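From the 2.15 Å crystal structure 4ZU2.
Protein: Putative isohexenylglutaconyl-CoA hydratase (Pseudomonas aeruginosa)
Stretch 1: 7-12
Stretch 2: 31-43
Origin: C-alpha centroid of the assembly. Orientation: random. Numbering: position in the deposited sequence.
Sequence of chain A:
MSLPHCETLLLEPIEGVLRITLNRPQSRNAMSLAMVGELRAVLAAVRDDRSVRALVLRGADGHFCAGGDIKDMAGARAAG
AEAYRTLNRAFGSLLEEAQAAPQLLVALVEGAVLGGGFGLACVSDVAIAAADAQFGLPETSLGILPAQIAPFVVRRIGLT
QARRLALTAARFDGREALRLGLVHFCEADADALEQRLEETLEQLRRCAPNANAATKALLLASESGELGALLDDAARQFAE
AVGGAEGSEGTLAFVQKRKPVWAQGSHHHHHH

Stretch 1 (7-12) ETLLLE
Stretch 2 (31-43) MSLAMVGELRAVL

A strand that begins at Leu9 and continues past Glu12 lies over a helix (phi -55 to -71°, psi -35 to -47°) that begins at Leu33 and runs past Leu43. Their N-to-C directions differ by only 21°, and the axes approach to 10.3 Å. Thr8 sits nearest Met35 (CA to CA 5.6 Å), Glu7 nearest Glu38 (7.1 Å) and Leu11 nearest Val42 (9.1 Å). Together the stretches bury 401 Å².

The polar anchor is Glu38. Its CA-to-CB bond points toward the other stretch, and the side chain (m, t, chi3 -18°) carries OE1 to Thr8, where it accepts two hydrogen bonds: a very short, nearly linear one from Thr8 N (2.4 Å, 171°) and another from Thr8 OG1 (2.9 Å). Thr8 (phi/psi -107/14) precedes the strand. Threonine offers both a hydroxyl donor and a methyl: the p rotamer brings OG1 to the carboxylate, while CG2 rests 4.2 Å from Ala34 CB. Glutamate suits position 38 because it reaches beyond the helix to meet both donors. The arrangement brings like charges close, Glu7 OE2 (Glu7 m, t) lying 4.2 Å from Glu38 OE1, although Glu7 remains exposed.

Met35 N, in the first turn, is satisfied by the N-cap Ser32 (chi1 p), whose short side chain lets OG accept from it (2.9 Å); Ser32 O accepts from Val36 N (3.0 Å). Farther along, Val42 N bonds to Glu38 O (3.0 Å).

The remaining contact is mainly apolar, and leucine and valine side chains bring no polar group needing a partner. Buried Leu9 (m, t; phi/psi -129/155) points toward the helix, with CD1 3.7 Å from Leu39 CD2 (Leu39 m, t) and CD2 4.3 Å from Met35 CG (Met35 t, t, chi3 135°). Leu11 (m, t) also points toward it, its CD1 4.0 Å from CG2 of buried Val42 (t). Leu10, between them, stays out of reach, consistent with strand alternation.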

ATOM      1  N   GLU A   7     -21.111   7.372  31.467  1.00 35.15           N
ATOM      2  CA  GLU A   7     -20.845   7.442  30.057  1.00 29.86           C
ATOM      3  C   GLU A   7     -21.547   6.232  29.311  1.00 34.87           C
ATOM      4  O   GLU A   7     -22.446   5.555  29.839  1.00 36.36           O
ATOM      5  CB  GLU A   7     -19.288   7.438  29.845  1.00 55.76           C
ATOM      6  CG  GLU A   7     -18.472   8.792  29.984  1.00 41.21           C
ATOM      7  CD  GLU A   7     -17.119   8.836  29.179  1.00 29.05           C
ATOM      8  OE1 GLU A   7     -16.571   9.905  28.839  1.00 25.98           O
ATOM      9  OE2 GLU A   7     -16.563   7.799  28.871  1.00 37.79           O
ATOM     10  N   THR A   8     -21.140   5.997  28.065  1.00 29.60           N
ATOM     11  CA  THR A   8     -21.306   4.735  27.344  1.00 26.87           C
ATOM     12  C   THR A   8     -19.933   4.077  27.261  1.00 30.77           C
ATOM     13  O   THR A   8     -19.712   3.153  26.469  1.00 32.76           O
ATOM     14  CB  THR A   8     -21.700   4.968  25.874  1.00 29.00           C
ATOM     15  OG1 THR A   8     -20.602   5.646  25.204  1.00 32.05           O
ATOM     16  CG2 THR A   8     -22.995   5.790  25.768  1.00 21.00           C
ATOM     17  N   LEU A   9     -18.997   4.585  28.058  1.00 32.91           N
ATOM     18  CA  LEU A   9     -17.657   4.055  28.095  1.00 34.81           C
ATOM     19  C   LEU A   9     -17.291   3.797  29.526  1.00 36.45           C
ATOM     20  O   LEU A   9     -17.828   4.418  30.454  1.00 35.93           O
ATOM     21  CB  LEU A   9     -16.653   5.056  27.523  1.00 30.63           C
ATOM     22  CG  LEU A   9     -16.900   5.511  26.092  1.00 28.65           C
ATOM     23  CD1 LEU A   9     -15.959   6.629  25.686  1.00 29.75           C
ATOM     24  CD2 LEU A   9     -16.784   4.316  25.159  1.00 27.12           C
ATOM     25  N   LEU A  10     -16.365   2.880  29.691  1.00 34.01           N
ATOM     26  CA  LEU A  10     -15.669   2.720  30.946  1.00 33.70           C
ATOM     27  C   LEU A  10     -14.176   3.042  30.757  1.00 34.40           C
ATOM     28  O   LEU A  10     -13.445   2.399  29.961  1.00 30.97           O
ATOM     29  CB  LEU A  10     -15.869   1.297  31.463  1.00 40.52           C
ATOM     30  CG  LEU A  10     -17.324   0.911  31.793  1.00 45.51           C
ATOM     31  CD1 LEU A  10     -17.443  -0.566  32.024  1.00 44.56           C
ATOM     32  CD2 LEU A  10     -17.866   1.668  33.004  1.00 46.48           C
ATOM     33  N   LEU A  11     -13.736   4.045  31.505  1.00 32.70           N
ATOM     34  CA  LEU A  11     -12.362   4.515  31.456  1.00 31.79           C
ATOM     35  C   LEU A  11     -11.491   3.862  32.550  1.00 41.05           C
ATOM     36  O   LEU A  11     -11.899   3.796  33.719  1.00 41.96           O
ATOM     37  CB  LEU A  11     -12.376   6.032  31.599  1.00 24.90           C
ATOM     38  CG  LEU A  11     -13.409   6.743  30.709  1.00 22.48           C
ATOM     39  CD1 LEU A  11     -13.293   8.265  30.767  1.00 24.45           C
ATOM     40  CD2 LEU A  11     -13.217   6.280  29.280  1.00 30.19           C
ATOM     41  N   GLU A  12     -10.308   3.360  32.172  1.00 40.94           N
ATOM     42  CA  GLU A  12      -9.383   2.737  33.147  1.00 40.77           C
ATOM     43  C   GLU A  12      -7.937   3.242  33.048  1.00 30.69           C
ATOM     44  O   GLU A  12      -7.089   2.626  32.413  1.00 30.12           O
ATOM     45  CB  GLU A  12      -9.382   1.212  32.994  1.00 48.12           C
ATOM     46  CG  GLU A  12     -10.768   0.535  32.810  1.00 56.95           C
ATOM     47  CD  GLU A  12     -10.633  -0.995  32.627  1.00 62.48           C
ATOM     48  OE1 GLU A  12     -10.144  -1.656  33.564  1.00 67.31           O
ATOM     49  OE2 GLU A  12     -10.970  -1.541  31.553  1.00 60.80           O
ATOM     50  N   MET A  31     -22.123   2.041  17.850  1.00 27.25           N
ATOM     51  CA  MET A  31     -21.796   3.443  18.073  1.00 29.95           C
ATOM     52  C   MET A  31     -23.059   4.222  18.116  1.00 27.68           C
ATOM     53  O   MET A  31     -23.739   4.347  17.123  1.00 27.84           O
ATOM     54  CB  MET A  31     -21.000   4.001  16.932  1.00 31.81           C
ATOM     55  CG  MET A  31     -19.719   3.330  16.798  1.00 37.43           C
ATOM     56  SD  MET A  31     -18.342   4.471  16.817  1.00 48.58           S
ATOM     57  CE  MET A  31     -18.716   5.362  18.295  1.00 17.31           C
ATOM     58  N   SER A  32     -23.376   4.739  19.285  1.00 22.12           N
ATOM     59  CA  SER A  32     -24.429   5.652  19.381  1.00 18.31           C
ATOM     60  C   SER A  32     -23.845   7.038  19.127  1.00 23.40           C
ATOM     61  O   SER A  32     -22.648   7.244  19.169  1.00 23.14           O
ATOM     62  CB  SER A  32     -25.054   5.551  20.760  1.00 27.74           C
ATOM     63  OG  SER A  32     -24.116   5.764  21.813  1.00 31.22           O
ATOM     64  N   LEU A  33     -24.739   7.983  18.917  1.00 26.21           N
ATOM     65  CA  LEU A  33     -24.430   9.407  18.824  1.00 34.36           C
ATOM     66  C   LEU A  33     -23.760   9.865  20.136  1.00 28.69           C
ATOM     67  O   LEU A  33     -22.741  10.546  20.128  1.00 23.05           O
ATOM     68  CB  LEU A  33     -25.766  10.142  18.606  1.00 36.61           C
ATOM     69  CG  LEU A  33     -26.011  11.239  17.588  1.00 39.42           C
ATOM     70  CD1 LEU A  33     -27.527  11.286  17.399  1.00 39.86           C
ATOM     71  CD2 LEU A  33     -25.486  12.622  18.065  1.00 46.00           C
ATOM     72  N   ALA A  34     -24.340   9.453  21.265  1.00 20.57           N
ATOM     73  CA  ALA A  34     -23.687   9.635  22.581  1.00 17.28           C
ATOM     74  C   ALA A  34     -22.244   9.046  22.687  1.00 18.43           C
ATOM     75  O   ALA A  34     -21.319   9.723  23.150  1.00 17.17           O
ATOM     76  CB  ALA A  34     -24.572   9.078  23.667  1.00 21.49           C
ATOM     77  N   MET A  35     -22.044   7.813  22.224  1.00 18.24           N
ATOM     78  CA  MET A  35     -20.725   7.188  22.308  1.00 17.05           C
ATOM     79  C   MET A  35     -19.665   7.931  21.461  1.00 17.33           C
ATOM     80  O   MET A  35     -18.587   8.185  21.929  1.00 20.63           O
ATOM     81  CB  MET A  35     -20.809   5.720  21.899  1.00 16.16           C
ATOM     82  CG  MET A  35     -19.472   5.012  21.936  1.00 18.67           C
ATOM     83  SD  MET A  35     -19.722   3.291  21.567  1.00 25.28           S
ATOM     84  CE  MET A  35     -18.534   2.733  20.423  1.00 68.49           C
ATOM     85  N   VAL A  36     -19.990   8.293  20.227  1.00 23.16           N
ATOM     86  CA  VAL A  36     -19.094   9.129  19.404  1.00 26.00           C
ATOM     87  C   VAL A  36     -18.757  10.438  20.128  1.00 27.26           C
ATOM     88  O   VAL A  36     -17.613  10.882  20.143  1.00 24.92           O
ATOM     89  CB  VAL A  36     -19.748   9.479  18.021  1.00 26.91           C
ATOM     90  CG1 VAL A  36     -18.846  10.434  17.193  1.00 17.39           C
ATOM     91  CG2 VAL A  36     -20.040   8.222  17.215  1.00 25.71           C
ATOM     92  N   GLY A  37     -19.762  11.077  20.713  1.00 29.70           N
ATOM     93  CA  GLY A  37     -19.507  12.287  21.476  1.00 27.53           C
ATOM     94  C   GLY A  37     -18.520  12.024  22.610  1.00 26.49           C
ATOM     95  O   GLY A  37     -17.588  12.772  22.813  1.00 26.44           O
ATOM     96  N   GLU A  38     -18.722  10.936  23.345  1.00 20.33           N
ATOM     97  CA  GLU A  38     -17.898  10.691  24.504  1.00 23.15           C
ATOM     98  C   GLU A  38     -16.475  10.336  24.086  1.00 20.78           C
ATOM     99  O   GLU A  38     -15.530  10.689  24.777  1.00 24.41           O
ATOM    100  CB  GLU A  38     -18.525   9.625  25.447  1.00 11.57           C
ATOM    101  CG  GLU A  38     -19.832  10.143  26.113  1.00 33.31           C
ATOM    102  CD  GLU A  38     -20.527   9.115  27.023  1.00 30.32           C
ATOM    103  OE1 GLU A  38     -20.224   7.910  26.897  1.00 31.49           O
ATOM    104  OE2 GLU A  38     -21.389   9.515  27.846  1.00 28.26           O
ATOM    105  N   LEU A  39     -16.333   9.626  22.974  1.00 15.70           N
ATOM    106  CA  LEU A  39     -15.021   9.174  22.554  1.00 20.96           C
ATOM    107  C   LEU A  39     -14.199  10.367  22.133  1.00 22.01           C
ATOM    108  O   LEU A  39     -12.993  10.413  22.366  1.00 17.15           O
ATOM    109  CB  LEU A  39     -15.122   8.244  21.382  1.00 18.88           C
ATOM    110  CG  LEU A  39     -15.537   6.839  21.723  1.00 24.22           C
ATOM    111  CD1 LEU A  39     -16.064   6.157  20.440  1.00 30.58           C
ATOM    112  CD2 LEU A  39     -14.430   6.037  22.332  1.00 20.55           C
ATOM    113  N   ARG A  40     -14.894  11.330  21.529  1.00 23.38           N
ATOM    114  CA  ARG A  40     -14.268  12.527  21.010  1.00 25.61           C
ATOM    115  C   ARG A  40     -13.828  13.390  22.160  1.00 26.71           C
ATOM    116  O   ARG A  40     -12.768  14.038  22.100  1.00 28.46           O
ATOM    117  CB  ARG A  40     -15.234  13.299  20.090  1.00 24.10           C
ATOM    118  CG  ARG A  40     -15.456  12.610  18.774  1.00 20.10           C
ATOM    119  CD  ARG A  40     -16.321  13.422  17.844  1.00 15.25           C
ATOM    120  NE  ARG A  40     -15.592  14.578  17.331  1.00 16.14           N
ATOM    121  CZ  ARG A  40     -16.175  15.636  16.782  1.00 12.97           C
ATOM    122  NH1 ARG A  40     -17.467  15.673  16.696  1.00  9.31           N
ATOM    123  NH2 ARG A  40     -15.475  16.670  16.349  1.00 17.20           N
ATOM    124  N   ALA A  41     -14.650  13.401  23.204  1.00 23.89           N
ATOM    125  CA  ALA A  41     -14.366  14.203  24.399  1.00 18.20           C
ATOM    126  C   ALA A  41     -13.168  13.678  25.142  1.00 17.92           C
ATOM    127  O   ALA A  41     -12.354  14.453  25.624  1.00 26.86           O
ATOM    128  CB  ALA A  41     -15.591  14.232  25.346  1.00 20.59           C
ATOM    129  N   VAL A  42     -13.088  12.355  25.272  1.00 21.30           N
ATOM    130  CA  VAL A  42     -11.954  11.693  25.892  1.00 24.08           C
ATOM    131  C   VAL A  42     -10.660  11.916  25.091  1.00 25.59           C
ATOM    132  O   VAL A  42      -9.614  12.190  25.665  1.00 23.46           O
ATOM    133  CB  VAL A  42     -12.215  10.170  26.069  1.00 29.01           C
ATOM    134  CG1 VAL A  42     -10.935   9.436  26.422  1.00 25.79           C
ATOM    135  CG2 VAL A  42     -13.259   9.911  27.148  1.00 26.30           C
ATOM    136  N   LEU A  43     -10.729  11.818  23.767  1.00 29.32           N
ATOM    137  CA  LEU A  43      -9.535  11.977  22.950  1.00 23.87           C
ATOM    138  C   LEU A  43      -9.000  13.402  23.072  1.00 24.92           C
ATOM    139  O   LEU A  43      -7.786  13.604  23.067  1.00 21.51           O
ATOM    140  CB  LEU A  43      -9.802  11.586  21.486  1.00 25.22           C
ATOM    141  CG  LEU A  43     -10.011  10.072  21.233  1.00 25.36           C
ATOM    142  CD1 LEU A  43     -10.524   9.771  19.820  1.00 23.86           C
ATOM    143  CD2 LEU A  43      -8.777   9.288  21.479  1.00 25.07           C
TER